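Local coordinates for protein CmeC (Campylobacter jejuni, PDB 4MT4) that forms a trimeric outer membrane channel of the outer membrane factor family that probably serves as an exit duct for efflux, at residues T162-V167 and S434-I439; L20-W25 and I260-S265. One frame throughout, in Å; residues are numbered along the deposited sequence.

Contact 1 of 2, residues T162-V167 and S434-I439; sequences TYFNLV and SYANSI
The ring of Phe164 lies against the methyl of Ala436, which sits over one ring face: Ala436 CB lies 3.7 Å from the Phe164 ring centroid and only 17° off the normal, a CH-pi contact that forms the tight half of the interface. Phe164 CG stands anti to its carbonyl carbon (chi1 -82°), which carries the ring across to the second helix. Phe41 meets the ring edge-to-face, and Leu46 of helix 44-56 also touches the Phe164 side chain. Helices 129-195 and 411-445 run antiparallel here, their local axes 9.4 Å apart, as neighbouring elements of the helical barrel built by outer membrane factors. Next to the ring the packing becomes polar. The Asn437 side chain runs alongside Phe164, the two pointing contrary ways, leaving Asn437 OD1 near the ring plane at the edge and 3.4 Å from Phe164 CB; this buried oxygen has no hydrogen-bonding partner in the model. The other branch of the amide faces the looser, partly exposed side. There Asn437 ND2 gives Asn165 OD1 a weak, bent hydrogen bond of 3.1 Å, with the two amide planes nearly perpendicular. Asn165 also touches Tyr228 of helix 201-236.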
ATOM      1  N   THR B 162     -18.291 -10.359  -5.939  1.00 46.78           N
ATOM      2  CA  THR B 162     -18.396 -10.875  -4.577  1.00 51.33           C
ATOM      3  C   THR B 162     -19.717 -11.619  -4.411  1.00 51.13           C
ATOM      4  O   THR B 162     -19.783 -12.655  -3.746  1.00 42.62           O
ATOM      5  CB  THR B 162     -18.298  -9.749  -3.528  1.00 36.81           C
ATOM      6  OG1 THR B 162     -17.009  -9.131  -3.613  1.00 44.18           O
ATOM      7  CG2 THR B 162     -18.498 -10.294  -2.120  1.00 37.89           C
ATOM      8  N   TYR B 163     -20.765 -11.082  -5.031  1.00 42.89           N
ATOM      9  CA  TYR B 163     -22.075 -11.722  -5.028  1.00 43.27           C
ATOM     10  C   TYR B 163     -22.005 -13.111  -5.651  1.00 54.30           C
ATOM     11  O   TYR B 163     -22.513 -14.079  -5.089  1.00 49.98           O
ATOM     12  CB  TYR B 163     -23.095 -10.862  -5.780  1.00 42.30           C
ATOM     13  CG  TYR B 163     -24.411 -11.557  -6.066  1.00 53.98           C
ATOM     14  CD1 TYR B 163     -25.409 -11.621  -5.102  1.00 50.71           C
ATOM     15  CD2 TYR B 163     -24.658 -12.142  -7.302  1.00 44.67           C
ATOM     16  CE1 TYR B 163     -26.614 -12.251  -5.358  1.00 55.33           C
ATOM     17  CE2 TYR B 163     -25.859 -12.776  -7.569  1.00 52.27           C
ATOM     18  CZ  TYR B 163     -26.833 -12.828  -6.593  1.00 63.33           C
ATOM     19  OH  TYR B 163     -28.030 -13.454  -6.850  1.00 50.89           O
ATOM     20  N   PHE B 164     -21.363 -13.194  -6.812  1.00 41.96           N
ATOM     21  CA  PHE B 164     -21.245 -14.447  -7.546  1.00 47.07           C
ATOM     22  C   PHE B 164     -20.358 -15.454  -6.820  1.00 58.29           C
ATOM     23  O   PHE B 164     -20.601 -16.659  -6.877  1.00 46.50           O
ATOM     24  CB  PHE B 164     -20.704 -14.186  -8.953  1.00 46.77           C
ATOM     25  CG  PHE B 164     -21.757 -13.752  -9.933  1.00 52.43           C
ATOM     26  CD1 PHE B 164     -23.021 -14.319  -9.903  1.00 46.52           C
ATOM     27  CD2 PHE B 164     -21.490 -12.773 -10.876  1.00 45.71           C
ATOM     28  CE1 PHE B 164     -23.996 -13.926 -10.799  1.00 46.51           C
ATOM     29  CE2 PHE B 164     -22.463 -12.372 -11.776  1.00 50.72           C
ATOM     30  CZ  PHE B 164     -23.718 -12.950 -11.737  1.00 46.92           C
ATOM     31  N   ASN B 165     -19.329 -14.957  -6.139  1.00 44.89           N
ATOM     32  CA  ASN B 165     -18.486 -15.809  -5.309  1.00 47.54           C
ATOM     33  C   ASN B 165     -19.263 -16.331  -4.107  1.00 55.34           C
ATOM     34  O   ASN B 165     -19.002 -17.430  -3.613  1.00 56.41           O
ATOM     35  CB  ASN B 165     -17.241 -15.056  -4.842  1.00 43.56           C
ATOM     36  CG  ASN B 165     -16.212 -14.883  -5.941  1.00 48.03           C
ATOM     37  OD1 ASN B 165     -16.188 -15.642  -6.910  1.00 61.22           O
ATOM     38  ND2 ASN B 165     -15.350 -13.884  -5.792  1.00 51.80           N
ATOM     39  N   LEU B 166     -20.220 -15.534  -3.642  1.00 49.16           N
ATOM     40  CA  LEU B 166     -21.077 -15.932  -2.533  1.00 55.37           C
ATOM     41  C   LEU B 166     -22.060 -17.016  -2.968  1.00 50.71           C
ATOM     42  O   LEU B 166     -22.256 -18.005  -2.261  1.00 46.11           O
ATOM     43  CB  LEU B 166     -21.837 -14.729  -1.979  1.00 38.20           C
ATOM     44  CG  LEU B 166     -22.864 -15.051  -0.893  1.00 44.17           C
ATOM     45  CD1 LEU B 166     -22.188 -15.684   0.317  1.00 42.65           C
ATOM     46  CD2 LEU B 166     -23.644 -13.809  -0.491  1.00 52.16           C
ATOM     47  N   VAL B 167     -22.675 -16.819  -4.132  1.00 43.93           N
ATOM     48  CA  VAL B 167     -23.600 -17.802  -4.689  1.00 53.68           C
ATOM     49  C   VAL B 167     -22.866 -19.105  -4.978  1.00 48.63           C
ATOM     50  O   VAL B 167     -23.402 -20.194  -4.778  1.00 50.28           O
ATOM     51  CB  VAL B 167     -24.271 -17.290  -5.982  1.00 59.71           C
ATOM     52  CG1 VAL B 167     -25.255 -18.315  -6.509  1.00 41.94           C
ATOM     53  CG2 VAL B 167     -24.970 -15.965  -5.729  1.00 44.91           C
ATOM     54  N   SER B 434     -17.003 -18.501 -12.196  1.00 47.68           N
ATOM     55  CA  SER B 434     -15.763 -17.943 -12.716  1.00 45.69           C
ATOM     56  C   SER B 434     -16.034 -17.370 -14.096  1.00 49.60           C
ATOM     57  O   SER B 434     -15.372 -16.430 -14.531  1.00 56.34           O
ATOM     58  CB  SER B 434     -14.656 -18.997 -12.778  1.00 40.20           C
ATOM     59  OG  SER B 434     -14.290 -19.431 -11.479  1.00 65.83           O
ATOM     60  N   TYR B 435     -17.016 -17.946 -14.783  1.00 50.68           N
ATOM     61  CA  TYR B 435     -17.422 -17.450 -16.090  1.00 58.47           C
ATOM     62  C   TYR B 435     -18.256 -16.185 -15.944  1.00 43.80           C
ATOM     63  O   TYR B 435     -18.155 -15.270 -16.759  1.00 45.73           O
ATOM     64  CB  TYR B 435     -18.211 -18.508 -16.865  1.00 39.78           C
ATOM     65  CG  TYR B 435     -18.611 -18.041 -18.248  1.00 45.09           C
ATOM     66  CD1 TYR B 435     -17.675 -17.965 -19.272  1.00 40.65           C
ATOM     67  CD2 TYR B 435     -19.920 -17.667 -18.529  1.00 39.53           C
ATOM     68  CE1 TYR B 435     -18.031 -17.531 -20.535  1.00 40.11           C
ATOM     69  CE2 TYR B 435     -20.284 -17.233 -19.789  1.00 46.85           C
ATOM     70  CZ  TYR B 435     -19.336 -17.168 -20.790  1.00 45.83           C
ATOM     71  OH  TYR B 435     -19.698 -16.737 -22.049  1.00 45.72           O
ATOM     72  N   ALA B 436     -19.084 -16.149 -14.903  1.00 41.47           N
ATOM     73  CA  ALA B 436     -19.886 -14.969 -14.600  1.00 49.43           C
ATOM     74  C   ALA B 436     -18.977 -13.786 -14.289  1.00 44.81           C
ATOM     75  O   ALA B 436     -19.202 -12.675 -14.765  1.00 46.66           O
ATOM     76  CB  ALA B 436     -20.825 -15.245 -13.435  1.00 47.61           C
ATOM     77  N   ASN B 437     -17.942 -14.039 -13.493  1.00 38.50           N
ATOM     78  CA  ASN B 437     -16.968 -13.011 -13.148  1.00 54.43           C
ATOM     79  C   ASN B 437     -16.050 -12.673 -14.318  1.00 49.07           C
ATOM     80  O   ASN B 437     -15.452 -11.597 -14.356  1.00 48.83           O
ATOM     81  CB  ASN B 437     -16.131 -13.447 -11.944  1.00 44.16           C
ATOM     82  CG  ASN B 437     -16.929 -13.461 -10.654  1.00 41.74           C
ATOM     83  OD1 ASN B 437     -18.036 -12.927 -10.589  1.00 45.94           O
ATOM     84  ND2 ASN B 437     -16.362 -14.064  -9.615  1.00 41.00           N
ATOM     85  N   SER B 438     -15.936 -13.596 -15.266  1.00 45.38           N
ATOM     86  CA  SER B 438     -15.133 -13.359 -16.460  1.00 43.14           C
ATOM     87  C   SER B 438     -15.831 -12.340 -17.350  1.00 45.11           C
ATOM     88  O   SER B 438     -15.181 -11.562 -18.048  1.00 42.74           O
ATOM     89  CB  SER B 438     -14.889 -14.660 -17.229  1.00 44.05           C
ATOM     90  OG  SER B 438     -16.059 -15.084 -17.907  1.00 44.11           O
ATOM     91  N   ILE B 439     -17.160 -12.351 -17.317  1.00 42.01           N
ATOM     92  CA  ILE B 439     -17.956 -11.371 -18.047  1.00 44.98           C
ATOM     93  C   ILE B 439     -17.700  -9.978 -17.488  1.00 49.86           C
ATOM     94  O   ILE B 439     -17.509  -9.020 -18.234  1.00 46.48           O
ATOM     95  CB  ILE B 439     -19.464 -11.683 -17.966  1.00 40.76           C
ATOM     96  CG1 ILE B 439     -19.755 -13.085 -18.500  1.00 53.35           C
ATOM     97  CG2 ILE B 439     -20.264 -10.649 -18.738  1.00 44.10           C
ATOM     98  CD1 ILE B 439     -19.390 -13.271 -19.955  1.00 47.21           C
TER

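Contact 2 of 2, residues L20-W25 and I260-S265; sequences LGALSW and IPTGIS
Gly21 and Thr262 join two irregular segments through their backbones: Gly21 N donates to Thr262 O over 2.6 Å, a short hydrogen bond that lies in the carbonyl plane, with a C=O...N angle of 152°, but is noticeably bent at the hydrogen (N-H...O 135°). Neither segment is helix or strand. One belongs to the long N-terminal loop before helix 44-56, the other to the connection between helices 240-245 and 273-293, and both lie along the outside of the helical bundle, consistent with the mixed equatorial region of outer membrane factors. With no side chain on Gly21, the chains come close, Gly21 CA lying 4.2 Å from Thr262 CA. Leu20 CB lies beside Thr262 O at 3.9 Å.

Alongside the backbone bond, Thr262 turns its side chain to the N-terminal loop. Thr262 CB packs on Ala22 CB at 3.7 Å, and Thr262 CG2 lies 3.8 Å from Gly21 O. The first torsion (chi1 64°) places OG1 between the backbone N and the carbonyl carbon, where the hydroxyl is hydrogen-bonded to Asn18 O and to Thr29 N, so that Thr262 is held by residues preceding and following the segment it touches.

Farther out, helix 339-405 fixes the glycine side of the contact: Arg376 NH2 bonds Gly21 O, and Lys377 NZ bonds Leu20 O. The neighbouring subunit also reaches this region, Tyr245 of that chain packing on Leu20 and its Leu244 on Ile264. A water lies between the segments, 2.8 Å from Pro261 O; its link to Gly21 O, at 3.5 Å, is weak, and it has more acceptors within reach than protons to give them.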
ATOM      1  N   LEU B  20     -10.181 -11.903 -31.050  1.00 71.31           N
ATOM      2  CA  LEU B  20      -9.296 -12.095 -29.909  1.00 66.85           C
ATOM      3  C   LEU B  20     -10.026 -12.715 -28.721  1.00 64.10           C
ATOM      4  O   LEU B  20      -9.465 -13.539 -28.001  1.00 60.58           O
ATOM      5  CB  LEU B  20      -8.663 -10.763 -29.500  1.00 52.61           C
ATOM      6  CG  LEU B  20      -7.712 -10.801 -28.301  1.00 52.47           C
ATOM      7  CD1 LEU B  20      -6.588 -11.799 -28.534  1.00 51.20           C
ATOM      8  CD2 LEU B  20      -7.153  -9.417 -28.015  1.00 64.48           C
ATOM      9  N   GLY B  21     -11.278 -12.318 -28.525  1.00 52.57           N
ATOM     10  CA  GLY B  21     -12.078 -12.846 -27.436  1.00 53.22           C
ATOM     11  C   GLY B  21     -13.345 -13.527 -27.913  1.00 61.38           C
ATOM     12  O   GLY B  21     -14.338 -13.591 -27.191  1.00 58.88           O
ATOM     13  N   ALA B  22     -13.313 -14.037 -29.139  1.00 60.84           N
ATOM     14  CA  ALA B  22     -14.472 -14.712 -29.709  1.00 69.26           C
ATOM     15  C   ALA B  22     -14.137 -16.138 -30.127  1.00 66.02           C
ATOM     16  O   ALA B  22     -13.124 -16.381 -30.780  1.00 65.72           O
ATOM     17  CB  ALA B  22     -15.010 -13.925 -30.894  1.00 63.01           C
ATOM     18  N   LEU B  23     -14.991 -17.080 -29.740  1.00 64.81           N
ATOM     19  CA  LEU B  23     -14.837 -18.464 -30.166  1.00 79.54           C
ATOM     20  C   LEU B  23     -15.213 -18.598 -31.637  1.00 81.22           C
ATOM     21  O   LEU B  23     -15.917 -17.749 -32.183  1.00 78.56           O
ATOM     22  CB  LEU B  23     -15.689 -19.398 -29.301  1.00 73.12           C
ATOM     23  CG  LEU B  23     -15.263 -19.518 -27.835  1.00 67.29           C
ATOM     24  CD1 LEU B  23     -16.205 -20.430 -27.069  1.00 56.85           C
ATOM     25  CD2 LEU B  23     -13.829 -20.018 -27.731  1.00 55.20           C
ATOM     26  N   SER B  24     -14.741 -19.665 -32.274  1.00 88.79           N
ATOM     27  CA  SER B  24     -14.931 -19.858 -33.711  1.00 88.99           C
ATOM     28  C   SER B  24     -16.405 -19.960 -34.102  1.00 88.60           C
ATOM     29  O   SER B  24     -16.775 -19.650 -35.235  1.00 91.19           O
ATOM     30  CB  SER B  24     -14.181 -21.107 -34.179  1.00 80.07           C
ATOM     31  OG  SER B  24     -14.517 -22.230 -33.384  1.00 94.88           O
ATOM     32  N   TRP B  25     -17.242 -20.389 -33.164  1.00 87.39           N
ATOM     33  CA  TRP B  25     -18.677 -20.483 -33.409  1.00 83.96           C
ATOM     34  C   TRP B  25     -19.430 -19.317 -32.774  1.00 90.25           C
ATOM     35  O   TRP B  25     -20.660 -19.308 -32.733  1.00 86.71           O
ATOM     36  CB  TRP B  25     -19.225 -21.813 -32.887  1.00 86.54           C
ATOM     37  CG  TRP B  25     -18.846 -22.120 -31.469  1.00 87.50           C
ATOM     38  CD1 TRP B  25     -17.769 -22.843 -31.046  1.00 81.89           C
ATOM     39  CD2 TRP B  25     -19.551 -21.721 -30.286  1.00 80.70           C
ATOM     40  NE1 TRP B  25     -17.757 -22.917 -29.675  1.00 88.24           N
ATOM     41  CE2 TRP B  25     -18.840 -22.236 -29.184  1.00 88.23           C
ATOM     42  CE3 TRP B  25     -20.712 -20.978 -30.053  1.00 77.46           C
ATOM     43  CZ2 TRP B  25     -19.252 -22.032 -27.869  1.00 82.65           C
ATOM     44  CZ3 TRP B  25     -21.119 -20.775 -28.746  1.00 80.95           C
ATOM     45  CH2 TRP B  25     -20.390 -21.300 -27.672  1.00 76.60           C
ATOM     46  N   ILE B 260     -21.088  -8.291 -25.089  1.00 57.19           N
ATOM     47  CA  ILE B 260     -19.833  -7.691 -24.660  1.00 65.37           C
ATOM     48  C   ILE B 260     -18.803  -7.753 -25.785  1.00 61.57           C
ATOM     49  O   ILE B 260     -18.877  -8.630 -26.645  1.00 64.42           O
ATOM     50  CB  ILE B 260     -19.271  -8.390 -23.402  1.00 66.28           C
ATOM     51  CG1 ILE B 260     -18.990  -9.865 -23.688  1.00 55.20           C
ATOM     52  CG2 ILE B 260     -20.230  -8.237 -22.231  1.00 59.89           C
ATOM     53  CD1 ILE B 260     -18.385 -10.605 -22.517  1.00 51.15           C
ATOM     54  N   PRO B 261     -17.845  -6.810 -25.791  1.00 70.17           N
ATOM     55  CA  PRO B 261     -16.793  -6.788 -26.815  1.00 69.15           C
ATOM     56  C   PRO B 261     -15.983  -8.081 -26.873  1.00 65.57           C
ATOM     57  O   PRO B 261     -15.789  -8.740 -25.852  1.00 59.82           O
ATOM     58  CB  PRO B 261     -15.907  -5.617 -26.377  1.00 62.89           C
ATOM     59  CG  PRO B 261     -16.819  -4.723 -25.625  1.00 67.72           C
ATOM     60  CD  PRO B 261     -17.771  -5.633 -24.906  1.00 66.97           C
ATOM     61  N   THR B 262     -15.525  -8.434 -28.070  1.00 62.44           N
ATOM     62  CA  THR B 262     -14.678  -9.603 -28.262  1.00 59.68           C
ATOM     63  C   THR B 262     -13.315  -9.172 -28.786  1.00 61.34           C
ATOM     64  O   THR B 262     -12.411  -9.989 -28.958  1.00 62.64           O
ATOM     65  CB  THR B 262     -15.309 -10.608 -29.241  1.00 60.94           C
ATOM     66  OG1 THR B 262     -15.425 -10.009 -30.538  1.00 66.93           O
ATOM     67  CG2 THR B 262     -16.687 -11.036 -28.758  1.00 51.05           C
ATOM     68  N   GLY B 263     -13.184  -7.876 -29.043  1.00 53.43           N
ATOM     69  CA  GLY B 263     -11.936  -7.290 -29.494  1.00 53.12           C
ATOM     70  C   GLY B 263     -11.772  -5.910 -28.885  1.00 60.22           C
ATOM     71  O   GLY B 263     -12.731  -5.345 -28.361  1.00 53.39           O
ATOM     72  N   ILE B 264     -10.563  -5.364 -28.948  1.00 48.63           N
ATOM     73  CA  ILE B 264     -10.306  -4.062 -28.347  1.00 58.74           C
ATOM     74  C   ILE B 264     -10.998  -2.955 -29.144  1.00 63.06           C
ATOM     75  O   ILE B 264     -11.108  -3.025 -30.368  1.00 63.84           O
ATOM     76  CB  ILE B 264      -8.789  -3.777 -28.235  1.00 58.71           C
ATOM     77  CG1 ILE B 264      -8.536  -2.531 -27.382  1.00 49.58           C
ATOM     78  CG2 ILE B 264      -8.146  -3.657 -29.613  1.00 51.49           C
ATOM     79  CD1 ILE B 264      -7.104  -2.378 -26.935  1.00 40.21           C
ATOM     80  N   SER B 265     -11.490  -1.946 -28.433  1.00 65.49           N
ATOM     81  CA  SER B 265     -12.195  -0.836 -29.062  1.00 62.49           C
ATOM     82  C   SER B 265     -11.226   0.130 -29.734  1.00 61.02           C
ATOM     83  O   SER B 265     -10.057   0.215 -29.358  1.00 58.58           O
ATOM     84  CB  SER B 265     -13.041  -0.093 -28.029  1.00 53.40           C
ATOM     85  OG  SER B 265     -13.653   1.050 -28.598  1.00 60.18           O
TER
HETATM   86  O   HOH W   1     -15.713 -11.378 -24.861  1.00 50.58           O

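Overall arrangement
Contact 1 joins two helices by side chains, whereas contact 2 joins two loops through a backbone hydrogen bond and the packing of Thr262 on Ala22, with a water close by. Their centres lie about 20 Å apart. Contact 2 is the more buried at its touching residues, although it is made by loops on the outside of the bundle and has a neighbouring subunit close by; contact 1 is half buried, half partly exposed, and is touched by no other chain. Segments 434-439 and 260-265 meet where Ile439 CD1 packs on Ile260 CD1 at 3.8 Å. Helix 339-405 provides a second connection, since Arg376, which also serves contact 2, bonds Tyr435 OH through NH1.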